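Local coordinates for putative uncharacterized protein (PDB 3R87), which probably acts as a hotdog-fold thioesterase of the 4-hydroxybenzoyl-CoA thioesterase family, hydrolysing acyl thioesters, at residues A[31-36]-A[76-81]; A[58-63]-A[109-114]; A[88-93]-A[122-127]. One frame throughout, in Å; residues are numbered along the deposited sequence. Where two conformers were deposited one is given.

Contact 1: A[31-36]-A[76-81]; sequences KYFERA and CDIRTS
Tyr32, Phe33 and Ala36 of helix 28-41 pack on Ile78 and Thr80 of strand 75-85 in a buried helix-on-sheet contact near the centre of the chain. This is the core of the hotdog fold, in which a long helix is wrapped by a curved antiparallel sheet. The segment axes come within 8.9 Å and run at 59° to each other. No hydrogen bond joins the two segments; the contact is apolar.

Ile78 carries most of it, and its two branches divide the work. CG2 lies anti to the backbone N. It reaches from Ile78 CG2 to Ala36 CB at 3.6 Å and also meets the Phe33 ring at its edge, near the ring plane, with Phe33 CD1 3.8 Å from Ile78 CG2. Ile78 CD1, at the end of the other branch, touches Tyr32 CB at 3.9 Å. One isoleucine thus covers three helix residues. The strand comes closest at Ala36, where Ala36 CA and Ile78 CA are 6.7 Å apart.

The Tyr32 ring leads away from the strand. Its OH is hydrogen-bonded to Asp17, and its ring atom CD1 lies over the centre of the Arg35 guanidinium. Arg35 in turn forms a salt bridge to Glu16 of the second subunit, which ties this helix to the assembly.

On the far side of the strand, Arg79 NE bonds Asp77 OD2 from above the carboxylate plane. On the helix side, Thr80 OG1 is hydrogen-bonded to Gln94 NE2, which also bonds Phe33 O. The same Thr80 OG1 lies 3.7 Å from Ala36 CB.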
loop_
_atom_site.group_PDB
_atom_site.type_symbol
_atom_site.label_atom_id
_atom_site.label_comp_id
_atom_site.label_asym_id
_atom_site.label_seq_id
_atom_site.Cartn_x
_atom_site.Cartn_y
_atom_site.Cartn_z
ATOM N N LYS A 31 -7.704 4.534 3.893
ATOM C CA LYS A 31 -7.427 5.088 2.559
ATOM C C LYS A 31 -8.745 5.466 1.853
ATOM O O LYS A 31 -8.839 6.529 1.229
ATOM C CB LYS A 31 -6.671 4.064 1.690
ATOM C CG LYS A 31 -5.339 3.695 2.229
ATOM C CD LYS A 31 -4.650 2.636 1.381
ATOM C CE LYS A 31 -3.270 2.274 1.986
ATOM N NZ LYS A 31 -2.309 1.666 0.988
ATOM N N TYR A 32 -9.726 4.546 1.915
ATOM C CA TYR A 32 -10.978 4.812 1.229
ATOM C C TYR A 32 -11.666 6.037 1.836
ATOM O O TYR A 32 -12.259 6.828 1.114
ATOM C CB TYR A 32 -11.915 3.621 1.354
ATOM C CG TYR A 32 -11.310 2.281 0.918
ATOM C CD1 TYR A 32 -10.234 2.176 0.023
ATOM C CD2 TYR A 32 -11.825 1.124 1.472
ATOM C CE1 TYR A 32 -9.684 0.935 -0.249
ATOM C CE2 TYR A 32 -11.286 -0.130 1.193
ATOM C CZ TYR A 32 -10.181 -0.198 0.339
ATOM O OH TYR A 32 -9.628 -1.428 0.142
ATOM N N PHE A 33 -11.577 6.182 3.171
ATOM C CA PHE A 33 -12.143 7.338 3.817
ATOM C C PHE A 33 -11.459 8.611 3.353
ATOM O O PHE A 33 -12.109 9.632 3.159
ATOM C CB PHE A 33 -12.109 7.192 5.312
ATOM C CG PHE A 33 -13.045 6.179 5.905
ATOM C CD1 PHE A 33 -14.094 5.606 5.194
ATOM C CD2 PHE A 33 -12.930 5.827 7.243
ATOM C CE1 PHE A 33 -15.004 4.755 5.773
ATOM C CE2 PHE A 33 -13.852 4.949 7.829
ATOM C CZ PHE A 33 -14.878 4.404 7.100
ATOM N N GLU A 34 -10.123 8.569 3.178
ATOM C CA GLU A 34 -9.380 9.708 2.677
ATOM C C GLU A 34 -9.880 10.101 1.278
ATOM O O GLU A 34 -10.119 11.293 1.020
ATOM C CB GLU A 34 -7.884 9.416 2.693
ATOM C CG GLU A 34 -7.015 10.635 2.526
ATOM C CD GLU A 34 -6.935 11.204 1.084
ATOM O OE1 GLU A 34 -6.963 10.459 0.148
ATOM O OE2 GLU A 34 -6.781 12.431 0.904
ATOM N N ARG A 35 -10.036 9.126 0.387
ATOM C CA ARG A 35 -10.512 9.420 -0.955
ATOM C C ARG A 35 -11.848 10.127 -0.881
ATOM O O ARG A 35 -12.125 11.095 -1.591
ATOM C CB ARG A 35 -10.683 8.135 -1.768
ATOM C CG ARG A 35 -9.433 7.314 -1.971
ATOM C CD ARG A 35 -9.781 6.057 -2.732
ATOM N NE ARG A 35 -8.716 5.078 -2.666
ATOM C CZ ARG A 35 -8.823 3.816 -3.054
ATOM N NH1 ARG A 35 -9.968 3.402 -3.608
ATOM N NH2 ARG A 35 -7.836 2.977 -2.830
ATOM N N ALA A 36 -12.746 9.587 -0.047
ATOM C CA ALA A 36 -14.100 10.102 0.028
ATOM C C ALA A 36 -14.094 11.540 0.549
ATOM O O ALA A 36 -14.906 12.365 0.066
ATOM C CB ALA A 36 -14.941 9.175 0.878
ATOM N N CYS A 76 -18.234 -1.235 -2.849
ATOM C CA CYS A 76 -18.797 -0.689 -1.620
ATOM C C CYS A 76 -19.121 0.760 -1.806
ATOM O O CYS A 76 -18.657 1.438 -2.732
ATOM C CB CYS A 76 -17.773 -0.823 -0.519
ATOM S SG CYS A 76 -17.486 -2.531 -0.026
ATOM N N ASP A 77 -20.014 1.261 -0.945
ATOM C CA ASP A 77 -20.334 2.684 -0.882
ATOM C C ASP A 77 -19.694 3.265 0.355
ATOM O O ASP A 77 -19.964 2.806 1.469
ATOM C CB ASP A 77 -21.850 2.861 -0.826
ATOM C CG ASP A 77 -22.320 4.286 -0.991
ATOM O OD1 ASP A 77 -21.557 5.159 -1.395
ATOM O OD2 ASP A 77 -23.522 4.514 -0.701
ATOM N N ILE A 78 -18.836 4.265 0.175
ATOM C CA ILE A 78 -18.316 5.034 1.294
ATOM C C ILE A 78 -19.289 6.196 1.514
ATOM O O ILE A 78 -19.524 6.972 0.597
ATOM C CB ILE A 78 -16.895 5.565 1.052
ATOM C CG1 ILE A 78 -15.959 4.518 0.503
ATOM C CG2 ILE A 78 -16.415 6.264 2.292
ATOM C CD1 ILE A 78 -15.789 3.392 1.425
ATOM N N ARG A 79 -19.836 6.276 2.715
ATOM C CA ARG A 79 -20.883 7.263 3.037
ATOM C C ARG A 79 -20.317 8.206 4.063
ATOM O O ARG A 79 -19.917 7.769 5.170
ATOM C CB ARG A 79 -22.110 6.528 3.535
ATOM C CG ARG A 79 -22.688 5.607 2.494
ATOM C CD ARG A 79 -24.000 4.984 2.909
ATOM N NE ARG A 79 -24.491 4.108 1.878
ATOM C CZ ARG A 79 -25.534 3.301 2.036
ATOM N NH1 ARG A 79 -26.165 3.272 3.235
ATOM N NH2 ARG A 79 -25.909 2.521 1.052
ATOM N N THR A 80 -20.296 9.495 3.750
ATOM C CA THR A 80 -19.571 10.485 4.521
ATOM C C THR A 80 -20.457 11.673 4.859
ATOM O O THR A 80 -21.148 12.193 3.982
ATOM C CB THR A 80 -18.378 11.006 3.684
ATOM O OG1 THR A 80 -17.488 9.920 3.417
ATOM C CG2 THR A 80 -17.592 12.106 4.359
ATOM N N SER A 81 -20.380 12.150 6.079
ATOM C CA SER A 81 -20.913 13.441 6.441
ATOM C C SER A 81 -19.886 14.197 7.268
ATOM O O SER A 81 -18.940 13.602 7.801
ATOM C CB SER A 81 -22.248 13.330 7.205
ATOM O OG SER A 81 -22.014 12.676 8.414
#

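Contact 2: A[58-63]-A[109-114]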
loop_
_atom_site.group_PDB
_atom_site.type_symbol
_atom_site.label_atom_id
_atom_site.label_comp_id
_atom_site.label_asym_id
_atom_site.label_seq_id
_atom_site.Cartn_x
_atom_site.Cartn_y
_atom_site.Cartn_z
ATOM N N ALA A 58 -4.828 17.272 7.858
ATOM C CA ALA A 58 -4.256 16.136 8.566
ATOM C C ALA A 58 -5.292 15.529 9.445
ATOM O O ALA A 58 -6.126 16.242 10.058
ATOM C CB ALA A 58 -3.007 16.552 9.336
ATOM N N VAL A 59 -5.301 14.239 9.581
ATOM C CA VAL A 59 -6.127 13.543 10.524
ATOM C C VAL A 59 -5.462 13.639 11.883
ATOM O O VAL A 59 -4.307 13.195 12.047
ATOM C CB VAL A 59 -6.364 12.081 10.071
ATOM C CG1 VAL A 59 -7.065 11.309 11.138
ATOM C CG2 VAL A 59 -7.163 12.007 8.744
ATOM N N TYR A 60 -6.183 14.161 12.867
ATOM C CA TYR A 60 -5.755 14.190 14.233
ATOM C C TYR A 60 -6.221 12.983 15.028
ATOM O O TYR A 60 -5.463 12.412 15.793
ATOM C CB TYR A 60 -6.242 15.547 14.841
ATOM C CG TYR A 60 -5.995 15.606 16.321
ATOM C CD1 TYR A 60 -4.716 15.347 16.836
ATOM C CD2 TYR A 60 -7.060 15.874 17.177
ATOM C CE1 TYR A 60 -4.449 15.370 18.254
ATOM C CE2 TYR A 60 -6.815 15.971 18.617
ATOM C CZ TYR A 60 -5.498 15.655 19.082
ATOM O OH TYR A 60 -5.275 15.712 20.458
ATOM N N LYS A 61 -7.486 12.579 14.826
ATOM C CA LYS A 61 -8.033 11.428 15.513
ATOM C C LYS A 61 -8.841 10.617 14.525
ATOM O O LYS A 61 -9.528 11.179 13.663
ATOM C CB LYS A 61 -8.901 11.810 16.716
ATOM C CG LYS A 61 -8.064 12.297 17.867
ATOM C CD LYS A 61 -8.942 12.581 19.107
ATOM C CE LYS A 61 -8.091 12.984 20.301
ATOM N NZ LYS A 61 -8.975 13.207 21.476
ATOM N N ALA A 62 -8.802 9.298 14.697
ATOM C CA ALA A 62 -9.650 8.374 13.932
ATOM C C ALA A 62 -10.069 7.267 14.857
ATOM O O ALA A 62 -9.202 6.490 15.311
ATOM C CB ALA A 62 -8.956 7.837 12.708
ATOM N N ASN A 63 -11.360 7.146 15.102
ATOM C CA ASN A 63 -11.919 6.082 15.936
ATOM C C ASN A 63 -12.663 5.155 15.022
ATOM O O ASN A 63 -13.711 5.579 14.451
ATOM C CB ASN A 63 -12.828 6.590 17.048
ATOM C CG ASN A 63 -12.051 7.359 18.090
ATOM O OD1 ASN A 63 -10.804 7.301 18.133
ATOM N ND2 ASN A 63 -12.684 7.782 19.044
ATOM N N ASP A 109 -15.101 7.703 12.995
ATOM C CA ASP A 109 -15.279 9.070 13.437
ATOM C C ASP A 109 -13.917 9.736 13.357
ATOM O O ASP A 109 -12.973 9.313 14.071
ATOM C CB ASP A 109 -15.797 9.135 14.891
ATOM C CG ASP A 109 -17.143 8.497 15.086
ATOM O OD1 ASP A 109 -18.045 8.837 14.339
ATOM O OD2 ASP A 109 -17.288 7.670 16.052
ATOM N N ILE A 110 -13.754 10.691 12.462
ATOM C CA ILE A 110 -12.473 11.284 12.123
ATOM C C ILE A 110 -12.452 12.740 12.463
ATOM O O ILE A 110 -13.431 13.461 12.190
ATOM C CB ILE A 110 -12.121 11.044 10.648
ATOM C CG1 ILE A 110 -11.523 9.652 10.371
ATOM C CG2 ILE A 110 -11.168 12.124 10.163
ATOM C CD1 ILE A 110 -12.027 8.669 10.583
ATOM N N GLU A 111 -11.417 13.230 13.097
ATOM C CA GLU A 111 -11.226 14.633 13.361
ATOM C C GLU A 111 -10.078 15.131 12.539
ATOM O O GLU A 111 -8.957 14.568 12.620
ATOM C CB GLU A 111 -10.930 14.905 14.825
ATOM C CG GLU A 111 -11.913 14.409 15.747
ATOM C CD GLU A 111 -11.728 14.899 17.188
ATOM O OE1 GLU A 111 -10.701 15.585 17.534
ATOM O OE2 GLU A 111 -12.591 14.511 18.012
ATOM N N MET A 112 -10.287 16.169 11.765
ATOM C CA MET A 112 -9.355 16.709 10.813
ATOM C C MET A 112 -8.943 18.132 11.238
ATOM O O MET A 112 -9.824 18.912 11.655
ATOM C CB MET A 112 -10.140 16.817 9.475
ATOM C CG MET A 112 -9.355 17.355 8.311
ATOM S SD MET A 112 -10.207 17.524 6.761
ATOM C CE MET A 112 -11.160 18.859 6.828
ATOM N N VAL A 113 -7.676 18.468 11.030
ATOM C CA VAL A 113 -7.155 19.832 11.183
ATOM C C VAL A 113 -6.468 20.231 9.869
ATOM O O VAL A 113 -6.229 19.445 8.989
ATOM C CB VAL A 113 -6.174 19.857 12.343
ATOM C CG1 VAL A 113 -6.908 19.508 13.627
ATOM C CG2 VAL A 113 -4.986 18.888 12.170
ATOM N N CYS A 114 -6.174 21.557 9.779
ATOM C CA CYS A 114 -5.453 22.123 8.646
ATOM C C CYS A 114 -4.068 22.619 9.106
ATOM O O CYS A 114 -4.008 23.268 10.121
ATOM C CB CYS A 114 -6.301 23.264 8.093
ATOM S SG CYS A 114 -5.528 24.126 6.642
HETATM O O HOH W 1 -16.302 5.081 15.661
#
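A classic beta bulge interrupts the antiparallel pairing of strands 56-66 and 106-115, with Tyr60 and Lys61 both facing Glu111. Glu111 O takes two donors there: Tyr60 N at 2.8 Å and, more weakly, Lys61 N at 3.3 Å. Glu111 N returns a bond to Lys61 O. Regular pairing continues on both flanks, through Ala58 with Val113 and Asn63 with Asp109.

The bulge brings two side chains beside Glu111. The Tyr60 ring and the carboxylate point the same way, with planes 45° apart, and Glu111 OE1 lies at the ring edge, 3.7 Å from Tyr60 CD2. Lys61 runs extended alongside, its CD 3.8 Å from Glu111 OE1. Lys61 NZ stays 4.9 Å from Glu111 OE1, whose salt bridge is to Lys89.

In this hotdog sheet the other face, with Val59, Ala62, Ile110 and Met112, is buried, and Val59 and Ala62 touch helix 28-41. Ala62 CB meets Ile110 CD1 at 3.8 Å. Beyond strand 56-66 the sheet runs on into the third subunit, where Lys61, Ala62 and Asn63 pair antiparallel with its strand. At the Asp109 end, one water donates to both Asn63 O and Asp109 OD2, at 2.9 Å and 2.8 Å, while Asp109 OD1 forms a salt bridge with Arg93 NH1.

Contact 3: A[88-93]-A[122-127]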
loop_
_atom_site.group_PDB
_atom_site.type_symbol
_atom_site.label_atom_id
_atom_site.label_comp_id
_atom_site.label_asym_id
_atom_site.label_seq_id
_atom_site.Cartn_x
_atom_site.Cartn_y
_atom_site.Cartn_z
ATOM N N TYR A 88 -10.964 25.522 13.434
ATOM C CA TYR A 88 -9.814 24.674 13.216
ATOM C C TYR A 88 -10.144 23.248 12.881
ATOM O O TYR A 88 -9.462 22.678 12.018
ATOM C CB TYR A 88 -8.816 24.702 14.399
ATOM C CG TYR A 88 -8.262 26.092 14.617
ATOM C CD1 TYR A 88 -7.120 26.546 13.899
ATOM C CD2 TYR A 88 -8.927 26.981 15.462
ATOM C CE1 TYR A 88 -6.639 27.847 14.066
ATOM C CE2 TYR A 88 -8.464 28.327 15.670
ATOM C CZ TYR A 88 -7.313 28.738 14.958
ATOM O OH TYR A 88 -6.800 30.028 15.114
ATOM N N LYS A 89 -11.190 22.674 13.497
ATOM C CA LYS A 89 -11.500 21.246 13.450
ATOM C C LYS A 89 -12.675 21.011 12.484
ATOM O O LYS A 89 -13.651 21.812 12.401
ATOM C CB LYS A 89 -12.006 20.802 14.814
ATOM C CG LYS A 89 -11.061 21.160 15.950
ATOM C CD LYS A 89 -11.451 20.438 17.221
ATOM C CE LYS A 89 -11.043 18.969 17.143
ATOM N NZ LYS A 89 -11.009 18.255 18.456
ATOM N N THR A 90 -12.622 19.851 11.845
ATOM C CA THR A 90 -13.728 19.312 11.083
ATOM C C THR A 90 -13.930 17.884 11.557
ATOM O O THR A 90 -12.970 17.111 11.645
ATOM C CB THR A 90 -13.491 19.389 9.563
ATOM O OG1 THR A 90 -13.237 20.727 9.187
ATOM C CG2 THR A 90 -14.804 19.018 8.840
ATOM N N LEU A 91 -15.189 17.508 11.888
ATOM C CA LEU A 91 -15.527 16.185 12.266
ATOM C C LEU A 91 -16.179 15.452 11.122
ATOM O O LEU A 91 -17.101 16.009 10.488
ATOM C CB LEU A 91 -16.487 16.218 13.494
ATOM C CG LEU A 91 -16.071 17.153 14.555
ATOM C CD1 LEU A 91 -17.136 17.152 15.648
ATOM C CD2 LEU A 91 -14.655 16.764 15.072
ATOM N N TRP A 92 -15.741 14.267 10.830
ATOM C CA TRP A 92 -16.257 13.461 9.749
ATOM C C TRP A 92 -16.808 12.173 10.308
ATOM O O TRP A 92 -16.161 11.522 11.157
ATOM C CB TRP A 92 -15.175 13.170 8.730
ATOM C CG TRP A 92 -14.523 14.355 8.112
ATOM C CD1 TRP A 92 -13.483 15.085 8.588
ATOM C CD2 TRP A 92 -14.850 14.946 6.836
ATOM N NE1 TRP A 92 -13.165 16.071 7.697
ATOM C CE2 TRP A 92 -13.969 16.013 6.605
ATOM C CE3 TRP A 92 -15.777 14.614 5.823
ATOM C CZ2 TRP A 92 -13.975 16.771 5.412
ATOM C CZ3 TRP A 92 -15.794 15.355 4.662
ATOM C CH2 TRP A 92 -14.932 16.429 4.485
ATOM N N ARG A 93 -17.981 11.753 9.846
ATOM C CA ARG A 93 -18.517 10.437 10.069
ATOM C C ARG A 93 -18.428 9.707 8.743
ATOM O O ARG A 93 -18.994 10.190 7.751
ATOM C CB ARG A 93 -19.967 10.500 10.564
ATOM C CG ARG A 93 -20.630 9.148 10.667
ATOM C CD ARG A 93 -20.051 8.335 11.786
ATOM N NE ARG A 93 -20.839 7.139 12.022
ATOM C CZ ARG A 93 -21.047 6.619 13.222
ATOM N NH1 ARG A 93 -20.378 7.037 14.324
ATOM N NH2 ARG A 93 -21.862 5.584 13.282
ATOM N N GLN A 122 -4.024 25.807 11.343
ATOM C CA GLN A 122 -4.521 26.976 10.626
ATOM C C GLN A 122 -6.045 26.815 10.585
ATOM O O GLN A 122 -6.601 25.691 10.534
ATOM C CB GLN A 122 -4.047 27.042 9.159
ATOM C CG GLN A 122 -2.502 27.097 9.081
ATOM C CD GLN A 122 -1.886 28.365 9.662
ATOM O OE1 GLN A 122 -0.728 28.333 10.213
ATOM N NE2 GLN A 122 -2.612 29.457 9.558
ATOM N N PRO A 123 -6.779 27.901 10.483
ATOM C CA PRO A 123 -8.284 27.799 10.294
ATOM C C PRO A 123 -8.588 27.105 8.889
ATOM O O PRO A 123 -7.820 27.283 7.950
ATOM C CB PRO A 123 -8.729 29.276 10.234
ATOM C CG PRO A 123 -7.647 29.954 11.032
ATOM C CD PRO A 123 -6.335 29.315 10.571
ATOM N N VAL A 124 -9.709 26.405 8.769
ATOM C CA VAL A 124 -10.105 25.830 7.444
ATOM C C VAL A 124 -10.359 26.991 6.487
ATOM O O VAL A 124 -11.143 27.868 6.789
ATOM C CB VAL A 124 -11.378 24.976 7.427
ATOM C CG1 VAL A 124 -11.676 24.415 6.023
ATOM C CG2 VAL A 124 -11.332 23.854 8.464
ATOM N N PRO A 125 -9.678 27.048 5.316
ATOM C CA PRO A 125 -9.902 28.194 4.407
ATOM C C PRO A 125 -11.342 28.291 3.977
ATOM O O PRO A 125 -12.008 27.299 3.677
ATOM C CB PRO A 125 -8.952 27.865 3.253
ATOM C CG PRO A 125 -7.860 27.024 3.855
ATOM C CD PRO A 125 -8.596 26.133 4.861
ATOM N N ALA A 126 -11.854 29.533 3.839
ATOM C CA ALA A 126 -13.227 29.734 3.392
ATOM C C ALA A 126 -13.514 29.081 2.039
ATOM O O ALA A 126 -14.601 28.583 1.821
ATOM C CB ALA A 126 -13.526 31.251 3.226
ATOM N N ASP A 127 -12.555 29.078 1.138
ATOM C CA ASP A 127 -12.833 28.464 -0.159
ATOM C C ASP A 127 -13.001 26.971 -0.090
ATOM O O ASP A 127 -13.806 26.402 -0.859
ATOM C CB ASP A 127 -11.684 28.697 -1.067
ATOM C CG ASP A 127 -12.025 28.327 -2.526
ATOM O OD1 ASP A 127 -13.076 28.709 -3.121
ATOM O OD2 ASP A 127 -11.199 27.594 -3.089
HETATM O O HOH W 2 -6.721 23.318 11.869
#
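Tyr88 brings one side of its ring, CD1 and CE1, up to the Gln122-Pro123 peptide, and most of the contact is made by this one side chain. Its CB starts out pointing away from the 122-127 segment. CG then stands anti to the carbonyl carbon, beside the backbone N (chi1 -61°), and the ring turns back toward the peptide. Tyr88 CD1 is the first ring atom to touch, 3.5 Å from Gln122 C. Tyr88 CE1 comes next, 3.6 Å from Pro123 N and 3.8 Å from Pro123 CD. Further out, Tyr88 CZ is 4.1 Å from Pro123 CG. Tyr88 OH, at the tip, is 4.2 Å from Pro123 CG. The tyrosine and the proline thus lie side by side and point the same way.

At the edge of the ring, in its plane, a water lies between the two backbones. The water O is 2.8 Å from Tyr88 O and 2.7 Å from Gln122 O. It can donate to either carbonyl, but it has more acceptors within reach than protons, so the two bonds may not both be made at once.

The contact lies near the N-terminal end of strand 89-97 of the hotdog sheet, where the chain leaves strand 121-122 for the C-terminal helix 126-133. Pro125 is the N-cap residue of that helix. Asp127, in its first turn, binds magnesium in a structure of this protein, but no metal is bound to this chain here. Asp127 forms a salt bridge with Lys45.

Deeper in, Thr90 and Val124 meet at about a right angle. Val124 CG2 is anti to its carbonyl carbon and reaches Thr90 OG1 at 3.7 Å. Both residues are buried, and helix 126-133 packs against them through Met132 on Thr90 and Leu129 on Val124.

In the fold
All three contacts belong to one hotdog domain and reach the same antiparallel sheet. Strand 89-97 carries one side of contact 3 and lies between strand 75-85 of contact 1 and strand 106-115 of contact 2. The centres of contacts 1 and 2 are about 14 Å apart, those of 1 and 3 about 17 Å, and those of 2 and 3 about 10 Å. Along the chain, contact 1 closes before contact 3 opens, whereas contact 2 interleaves with both. Backbone bonds probably link Ser81 O to Arg93 N and Ile110 O to Trp92 N. Contacts 1 and 2 also touch the third subunit. No other chain touches contact 3, which joins the sheet to the approach to the C-terminal helix.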